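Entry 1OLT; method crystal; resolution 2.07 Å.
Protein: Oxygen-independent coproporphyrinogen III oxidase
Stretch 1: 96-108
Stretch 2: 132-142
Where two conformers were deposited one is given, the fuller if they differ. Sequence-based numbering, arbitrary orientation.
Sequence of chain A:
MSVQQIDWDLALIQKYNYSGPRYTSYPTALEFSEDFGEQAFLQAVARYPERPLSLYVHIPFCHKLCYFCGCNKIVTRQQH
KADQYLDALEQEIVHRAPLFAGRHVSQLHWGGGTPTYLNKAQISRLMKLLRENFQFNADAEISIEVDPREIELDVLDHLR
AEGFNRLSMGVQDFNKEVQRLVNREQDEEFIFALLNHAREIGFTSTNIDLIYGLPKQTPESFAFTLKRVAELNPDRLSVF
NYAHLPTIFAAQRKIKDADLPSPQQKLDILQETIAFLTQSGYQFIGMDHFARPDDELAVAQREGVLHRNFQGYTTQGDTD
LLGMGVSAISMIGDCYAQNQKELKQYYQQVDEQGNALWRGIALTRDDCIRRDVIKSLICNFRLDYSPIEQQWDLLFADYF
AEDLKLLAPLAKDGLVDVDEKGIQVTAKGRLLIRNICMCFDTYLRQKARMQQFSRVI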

ATOM      1  N   ARG A  96     -10.907  -4.139  21.275  1.00 13.58           N
ATOM      2  CA  ARG A  96     -11.255  -4.723  19.965  1.00 13.07           C
ATOM      3  C   ARG A  96     -10.916  -6.190  19.860  1.00 13.02           C
ATOM      4  O   ARG A  96     -11.715  -6.978  19.337  1.00 10.57           O
ATOM      5  CB  ARG A  96     -10.575  -3.996  18.812  1.00 14.42           C
ATOM      6  CG  ARG A  96     -11.178  -2.672  18.482  1.00 16.00           C
ATOM      7  CD  ARG A  96     -12.586  -2.846  18.009  1.00 18.98           C
ATOM      8  NE  ARG A  96     -13.200  -1.706  17.354  1.00 19.21           N
ATOM      9  CZ  ARG A  96     -14.464  -1.299  17.548  1.00 19.31           C
ATOM     10  NH1 ARG A  96     -15.236  -1.824  18.483  1.00 20.61           N
ATOM     11  NH2 ARG A  96     -14.945  -0.285  16.836  1.00 22.09           N
ATOM     12  N   ALA A  97      -9.792  -6.580  20.415  1.00 11.44           N
ATOM     13  CA  ALA A  97      -9.329  -7.949  20.285  1.00 13.31           C
ATOM     14  C   ALA A  97     -10.270  -9.081  20.740  1.00 14.45           C
ATOM     15  O   ALA A  97     -10.286 -10.124  20.074  1.00 16.02           O
ATOM     16  CB  ALA A  97      -7.961  -8.103  20.902  1.00 14.21           C
ATOM     17  N   PRO A  98     -11.046  -8.940  21.826  1.00 14.67           N
ATOM     18  CA  PRO A  98     -12.009  -9.992  22.170  1.00 14.83           C
ATOM     19  C   PRO A  98     -13.051 -10.261  21.081  1.00 14.41           C
ATOM     20  O   PRO A  98     -13.570 -11.355  21.030  1.00 12.75           O
ATOM     21  CB  PRO A  98     -12.686  -9.492  23.470  1.00 15.41           C
ATOM     22  CG  PRO A  98     -11.688  -8.493  24.053  1.00 14.96           C
ATOM     23  CD  PRO A  98     -11.011  -7.857  22.845  1.00 15.34           C
ATOM     24  N   LEU A  99     -13.321  -9.289  20.218  1.00 13.80           N
ATOM     25  CA  LEU A  99     -14.245  -9.486  19.091  1.00 14.14           C
ATOM     26  C   LEU A  99     -13.700 -10.536  18.092  1.00 14.21           C
ATOM     27  O   LEU A  99     -14.449 -11.122  17.333  1.00 13.34           O
ATOM     28  CB  LEU A  99     -14.507  -8.171  18.362  1.00 14.23           C
ATOM     29  CG  LEU A  99     -15.092  -7.023  19.180  1.00 15.89           C
ATOM     30  CD1 LEU A  99     -15.180  -5.842  18.320  1.00 17.04           C
ATOM     31  CD2 LEU A  99     -16.448  -7.362  19.758  1.00 18.81           C
ATOM     32  N   PHE A 100     -12.392 -10.774  18.141  1.00 13.91           N
ATOM     33  CA  PHE A 100     -11.708 -11.650  17.208  1.00 14.43           C
ATOM     34  C   PHE A 100     -11.085 -12.866  17.865  1.00 15.05           C
ATOM     35  O   PHE A 100     -10.173 -13.467  17.277  1.00 15.61           O
ATOM     36  CB  PHE A 100     -10.599 -10.814  16.474  1.00 14.49           C
ATOM     37  CG  PHE A 100     -11.146  -9.610  15.746  1.00 14.45           C
ATOM     38  CD1 PHE A 100     -11.682  -9.730  14.438  1.00 15.74           C
ATOM     39  CD2 PHE A 100     -11.192  -8.388  16.363  1.00 13.62           C
ATOM     40  CE1 PHE A 100     -12.202  -8.605  13.772  1.00 15.20           C
ATOM     41  CE2 PHE A 100     -11.725  -7.274  15.729  1.00 13.81           C
ATOM     42  CZ  PHE A 100     -12.236  -7.379  14.425  1.00 13.70           C
ATOM     43  N   ALA A 101     -11.557 -13.236  19.067  1.00 15.95           N
ATOM     44  CA  ALA A 101     -10.985 -14.352  19.848  1.00 16.41           C
ATOM     45  C   ALA A 101     -10.901 -15.693  19.108  1.00 17.68           C
ATOM     46  O   ALA A 101      -9.972 -16.482  19.348  1.00 18.69           O
ATOM     47  CB  ALA A 101     -11.819 -14.583  21.171  1.00 17.14           C
ATOM     48  N   GLY A 102     -11.886 -15.995  18.268  1.00 17.73           N
ATOM     49  CA  GLY A 102     -11.800 -17.221  17.449  1.00 18.38           C
ATOM     50  C   GLY A 102     -10.904 -17.182  16.173  1.00 17.83           C
ATOM     51  O   GLY A 102     -10.814 -18.142  15.460  1.00 16.62           O
ATOM     52  N   ARG A 103     -10.267 -16.047  15.893  0.50 17.52           N
ATOM     53  CA  ARG A 103      -9.581 -15.879  14.628  0.50 17.04           C
ATOM     54  C   ARG A 103      -8.147 -16.317  14.742  0.50 16.77           C
ATOM     55  O   ARG A 103      -7.599 -16.434  15.849  0.50 17.13           O
ATOM     56  CB  ARG A 103      -9.636 -14.421  14.178  0.50 17.28           C
ATOM     57  CG  ARG A 103     -11.047 -13.856  14.080  0.50 19.02           C
ATOM     58  CD  ARG A 103     -11.873 -14.335  12.918  0.50 19.15           C
ATOM     59  NE  ARG A 103     -12.936 -13.354  12.685  0.50 19.85           N
ATOM     60  CZ  ARG A 103     -13.079 -12.614  11.596  0.50 20.56           C
ATOM     61  NH1 ARG A 103     -12.265 -12.764  10.552  0.50 20.04           N
ATOM     62  NH2 ARG A 103     -14.078 -11.739  11.544  0.50 21.90           N
ATOM     63  N   HIS A 104      -7.544 -16.508  13.563  1.00 16.28           N
ATOM     64  CA  HIS A 104      -6.151 -16.841  13.406  1.00 16.43           C
ATOM     65  C   HIS A 104      -5.547 -15.790  12.504  1.00 15.33           C
ATOM     66  O   HIS A 104      -6.094 -15.529  11.438  1.00 13.60           O
ATOM     67  CB  HIS A 104      -6.058 -18.224  12.787  1.00 17.23           C
ATOM     68  CG  HIS A 104      -6.625 -19.284  13.678  1.00 20.99           C
ATOM     69  ND1 HIS A 104      -5.839 -20.059  14.503  1.00 24.28           N
ATOM     70  CD2 HIS A 104      -7.912 -19.633  13.946  1.00 25.66           C
ATOM     71  CE1 HIS A 104      -6.609 -20.889  15.189  1.00 25.79           C
ATOM     72  NE2 HIS A 104      -7.872 -20.637  14.887  1.00 26.26           N
ATOM     73  N   VAL A 105      -4.444 -15.192  12.957  1.00 13.47           N
ATOM     74  CA  VAL A 105      -3.826 -14.065  12.294  1.00 13.64           C
ATOM     75  C   VAL A 105      -2.765 -14.616  11.336  1.00 13.47           C
ATOM     76  O   VAL A 105      -1.880 -15.337  11.745  1.00 13.04           O
ATOM     77  CB  VAL A 105      -3.243 -13.090  13.286  1.00 13.21           C
ATOM     78  CG1 VAL A 105      -2.477 -12.079  12.573  1.00 14.01           C
ATOM     79  CG2 VAL A 105      -4.416 -12.442  14.091  1.00 12.05           C
ATOM     80  N   SER A 106      -2.915 -14.313  10.050  1.00 13.64           N
ATOM     81  CA  SER A 106      -1.996 -14.743   9.021  1.00 13.47           C
ATOM     82  C   SER A 106      -1.046 -13.632   8.590  1.00 14.10           C
ATOM     83  O   SER A 106      -0.044 -13.876   7.892  1.00 12.69           O
ATOM     84  CB  SER A 106      -2.800 -15.246   7.795  1.00 13.94           C
ATOM     85  OG  SER A 106      -3.599 -14.182   7.267  1.00 13.46           O
ATOM     86  N   GLN A 107      -1.326 -12.422   9.046  0.70 14.71           N
ATOM     87  CA  GLN A 107      -0.625 -11.227   8.545  0.70 15.65           C
ATOM     88  C   GLN A 107      -0.624 -10.056   9.546  0.70 14.65           C
ATOM     89  O   GLN A 107      -1.680  -9.747  10.092  0.70 14.11           O
ATOM     90  CB  GLN A 107      -1.353 -10.796   7.311  0.70 15.97           C
ATOM     91  CG  GLN A 107      -0.613  -9.912   6.395  0.70 20.90           C
ATOM     92  CD  GLN A 107      -1.364  -9.756   5.003  0.70 24.45           C
ATOM     93  OE1 GLN A 107      -0.997 -10.401   4.010  0.70 26.51           O
ATOM     94  NE2 GLN A 107      -2.409  -8.898   4.975  0.70 23.36           N
ATOM     95  N   LEU A 108       0.532  -9.408   9.747  1.00 13.39           N
ATOM     96  CA  LEU A 108       0.621  -8.178  10.524  1.00 13.76           C
ATOM     97  C   LEU A 108       1.584  -7.267   9.795  1.00 13.48           C
ATOM     98  O   LEU A 108       2.674  -7.696   9.415  1.00 14.09           O
ATOM     99  CB  LEU A 108       1.180  -8.462  11.925  1.00 14.14           C
ATOM    100  CG  LEU A 108       1.656  -7.276  12.764  1.00 14.68           C
ATOM    101  CD1 LEU A 108       0.510  -6.389  13.081  1.00 13.56           C
ATOM    102  CD2 LEU A 108       2.339  -7.781  13.997  1.00 14.81           C
ATOM    103  N   GLU A 132      -0.324 -11.438  22.670  1.00 13.31           N
ATOM    104  CA  GLU A 132      -1.108 -11.909  23.790  1.00 15.11           C
ATOM    105  C   GLU A 132      -2.573 -11.689  23.595  1.00 14.18           C
ATOM    106  O   GLU A 132      -3.333 -12.274  24.318  1.00 14.69           O
ATOM    107  CB  GLU A 132      -0.657 -11.232  25.104  1.00 16.07           C
ATOM    108  CG  GLU A 132       0.714 -11.778  25.487  1.00 20.35           C
ATOM    109  CD  GLU A 132       1.213 -11.252  26.832  1.00 25.82           C
ATOM    110  OE1 GLU A 132       0.676 -10.216  27.314  1.00 26.66           O
ATOM    111  OE2 GLU A 132       2.173 -11.876  27.333  1.00 27.25           O
ATOM    112  N   ASN A 133      -2.987 -10.844  22.656  1.00 12.02           N
ATOM    113  CA  ASN A 133      -4.406 -10.572  22.476  1.00 12.60           C
ATOM    114  C   ASN A 133      -5.040 -11.132  21.199  1.00 12.75           C
ATOM    115  O   ASN A 133      -6.256 -11.150  21.094  1.00 12.20           O
ATOM    116  CB  ASN A 133      -4.665  -9.073  22.573  1.00 12.24           C
ATOM    117  CG  ASN A 133      -4.616  -8.617  24.006  1.00 15.04           C
ATOM    118  OD1 ASN A 133      -5.525  -8.890  24.718  1.00 15.98           O
ATOM    119  ND2 ASN A 133      -3.491  -7.977  24.443  1.00  7.54           N
ATOM    120  N   PHE A 134      -4.204 -11.571  20.264  1.00 13.06           N
ATOM    121  CA  PHE A 134      -4.641 -12.245  19.044  1.00 14.40           C
ATOM    122  C   PHE A 134      -3.832 -13.526  18.905  1.00 14.76           C
ATOM    123  O   PHE A 134      -2.673 -13.599  19.364  1.00 15.65           O
ATOM    124  CB  PHE A 134      -4.391 -11.365  17.784  1.00 13.24           C
ATOM    125  CG  PHE A 134      -5.122 -10.044  17.781  1.00 12.87           C
ATOM    126  CD1 PHE A 134      -6.399  -9.950  17.305  1.00 11.98           C
ATOM    127  CD2 PHE A 134      -4.491  -8.874  18.223  1.00 13.93           C
ATOM    128  CE1 PHE A 134      -7.048  -8.739  17.254  1.00 11.42           C
ATOM    129  CE2 PHE A 134      -5.125  -7.672  18.185  1.00 13.39           C
ATOM    130  CZ  PHE A 134      -6.400  -7.592  17.699  1.00 15.27           C
ATOM    131  N   GLN A 135      -4.418 -14.511  18.265  1.00 14.61           N
ATOM    132  CA  GLN A 135      -3.762 -15.766  17.971  1.00 16.18           C
ATOM    133  C   GLN A 135      -3.041 -15.731  16.605  1.00 16.36           C
ATOM    134  O   GLN A 135      -3.673 -15.749  15.560  1.00 16.39           O
ATOM    135  CB  GLN A 135      -4.793 -16.917  18.001  1.00 16.34           C
ATOM    136  CG  GLN A 135      -4.092 -18.266  18.164  1.00 22.70           C
ATOM    137  CD  GLN A 135      -5.022 -19.450  18.451  1.00 26.91           C
ATOM    138  OE1 GLN A 135      -6.145 -19.287  19.007  1.00 31.28           O
ATOM    139  NE2 GLN A 135      -4.550 -20.666  18.094  1.00 28.21           N
ATOM    140  N   PHE A 136      -1.712 -15.712  16.642  1.00 16.63           N
ATOM    141  CA  PHE A 136      -0.887 -15.606  15.441  1.00 16.70           C
ATOM    142  C   PHE A 136      -0.577 -16.977  14.910  1.00 16.25           C
ATOM    143  O   PHE A 136      -0.186 -17.876  15.685  1.00 14.78           O
ATOM    144  CB  PHE A 136       0.449 -14.936  15.759  1.00 16.39           C
ATOM    145  CG  PHE A 136       0.394 -13.471  15.766  1.00 17.56           C
ATOM    146  CD1 PHE A 136      -0.412 -12.794  16.686  1.00 18.48           C
ATOM    147  CD2 PHE A 136       1.126 -12.750  14.876  1.00 20.36           C
ATOM    148  CE1 PHE A 136      -0.458 -11.437  16.708  1.00 17.81           C
ATOM    149  CE2 PHE A 136       1.065 -11.353  14.876  1.00 18.06           C
ATOM    150  CZ  PHE A 136       0.254 -10.715  15.795  1.00 20.68           C
ATOM    151  N   ASN A 137      -0.739 -17.157  13.598  1.00 15.71           N
ATOM    152  CA  ASN A 137      -0.236 -18.377  12.958  1.00 16.56           C
ATOM    153  C   ASN A 137       1.312 -18.356  13.091  1.00 17.06           C
ATOM    154  O   ASN A 137       1.960 -17.304  13.032  1.00 15.06           O
ATOM    155  CB  ASN A 137      -0.605 -18.480  11.462  1.00 16.05           C
ATOM    156  CG  ASN A 137      -2.089 -18.607  11.218  1.00 16.33           C
ATOM    157  OD1 ASN A 137      -2.858 -18.950  12.125  1.00 16.49           O
ATOM    158  ND2 ASN A 137      -2.510 -18.350   9.971  1.00 14.62           N
ATOM    159  N   ALA A 138       1.888 -19.533  13.239  1.00 17.36           N
ATOM    160  CA  ALA A 138       3.344 -19.662  13.374  1.00 18.38           C
ATOM    161  C   ALA A 138       4.097 -19.161  12.128  1.00 18.28           C
ATOM    162  O   ALA A 138       5.233 -18.648  12.225  1.00 18.23           O
ATOM    163  CB  ALA A 138       3.701 -21.158  13.678  1.00 18.70           C
ATOM    164  N   ASP A 139       3.456 -19.283  10.967  1.00 18.29           N
ATOM    165  CA  ASP A 139       4.029 -18.794   9.705  1.00 17.69           C
ATOM    166  C   ASP A 139       3.399 -17.499   9.219  1.00 17.35           C
ATOM    167  O   ASP A 139       3.414 -17.221   8.047  1.00 16.67           O
ATOM    168  CB  ASP A 139       3.907 -19.861   8.621  1.00 18.47           C
ATOM    169  CG  ASP A 139       2.492 -20.149   8.283  1.00 19.50           C
ATOM    170  OD1 ASP A 139       1.588 -19.642   8.997  1.00 20.02           O
ATOM    171  OD2 ASP A 139       2.181 -20.851   7.331  1.00 23.90           O
ATOM    172  N   ALA A 140       2.858 -16.683  10.140  1.00 16.00           N
ATOM    173  CA  ALA A 140       2.370 -15.370   9.761  1.00 15.83           C
ATOM    174  C   ALA A 140       3.428 -14.524   9.077  1.00 15.63           C
ATOM    175  O   ALA A 140       4.591 -14.575   9.384  1.00 16.15           O
ATOM    176  CB  ALA A 140       1.772 -14.620  11.028  1.00 15.12           C
ATOM    177  N   GLU A 141       2.955 -13.561   8.285  0.70 16.45           N
ATOM    178  CA  GLU A 141       3.801 -12.661   7.475  0.70 16.09           C
ATOM    179  C   GLU A 141       3.767 -11.457   8.354  0.70 15.16           C
ATOM    180  O   GLU A 141       2.714 -10.923   8.618  0.70 15.46           O
ATOM    181  CB  GLU A 141       3.159 -12.415   6.109  0.70 16.29           C
ATOM    182  CG  GLU A 141       3.826 -11.374   5.252  0.70 19.02           C
ATOM    183  CD  GLU A 141       2.962 -10.961   4.047  0.70 21.74           C
ATOM    184  OE1 GLU A 141       2.743 -11.785   3.151  0.70 24.21           O
ATOM    185  OE2 GLU A 141       2.503  -9.808   4.004  0.70 23.94           O
ATOM    186  N   ILE A 142       4.912 -11.071   8.858  1.00 14.45           N
ATOM    187  CA  ILE A 142       5.027  -9.965   9.853  1.00 14.58           C
ATOM    188  C   ILE A 142       6.023  -8.910   9.306  1.00 14.19           C
ATOM    189  O   ILE A 142       7.234  -9.174   9.181  1.00 13.67           O
ATOM    190  CB  ILE A 142       5.486 -10.548  11.215  1.00 14.65           C
ATOM    191  CG1 ILE A 142       4.444 -11.550  11.731  1.00 15.33           C
ATOM    192  CG2 ILE A 142       5.670  -9.462  12.256  1.00 13.43           C
ATOM    193  CD1 ILE A 142       4.869 -12.264  12.930  1.00 17.98           C
TER
HETATM  194  O   HOH W   1      -8.302 -12.073  19.635  1.00 32.93           O
HETATM  195  O   HOH W   2      -7.065 -13.921  17.375  1.00 32.67           O
HETATM  196  O   HOH W   3      -3.323 -19.221  14.931  1.00 39.12           O
HETATM  197  O   HOH W   4      -5.346 -18.018   9.342  1.00 53.82           O
HETATM  198  O   HOH W   5       2.801  -8.555   6.457  1.00 37.93           O

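Four backbone hydrogen bonds join the two stretches, which run parallel. Val105 uses both of its backbone polar atoms: its N donates to Gln135 O (2.8 Å), and its O accepts from Asn137 N (2.8 Å). These two bonds flank Phe136. The chain then turns a corner at Ala138 and Asp139, inside a type I turn closed by Ala140 N donating to Asn137 O (3.1 Å). Beyond the turn the pairing resumes. Glu141 N donates to Ser106 O (3.0 Å), and Leu108 N donates to Glu141 O (2.9 Å).

Waters bridge further polar atoms, in the loops and at the margin of the sheet. Water 2 accepts from Gln135 N (2.9 Å) and lies within hydrogen-bonding distance of Phe100 O (3.1 Å) and Arg103 O (3.0 Å). Water 1 sits between Ala97 O (2.8 Å) and Asn133 O (2.7 Å). Water 5 lies within hydrogen-bonding distance of Leu108 O (3.1 Å) and Glu141 OE2 (2.8 Å). The side chain of Asn137 suits the exposed margin because it can both accept and donate: its OD1 accepts from water 3 (2.9 Å), which also bonds His104 ND1 (2.7 Å), and its ND2 donates to water 4 (2.9 Å). Water 4 in turn gives a weak bond to His104 O (3.3 Å). Ser106 OG and both polar ends of Gln107 are satisfied elsewhere in the structure.

Apolar side chains fill the buried side. Val105, Leu108, Phe136 and Ile142 share one face of the sheet. Val105 CG1 lies over the Phe136 ring, 4.3 Å from its centroid, while Leu108 CD2 meets the ring edge at Phe136 CE2 (3.9 Å). Leu108 CD2 also reaches Ile142 CG2 (4.1 Å). Val105 CG2 packs on Phe134 CB (3.8 Å). Ala97 CB points toward the other stretch and rests over the face of the Phe134 ring, 3.6 Å from Phe134 CZ. Phe100 CB touches the ring edge at Phe134 CE1 (4.2 Å).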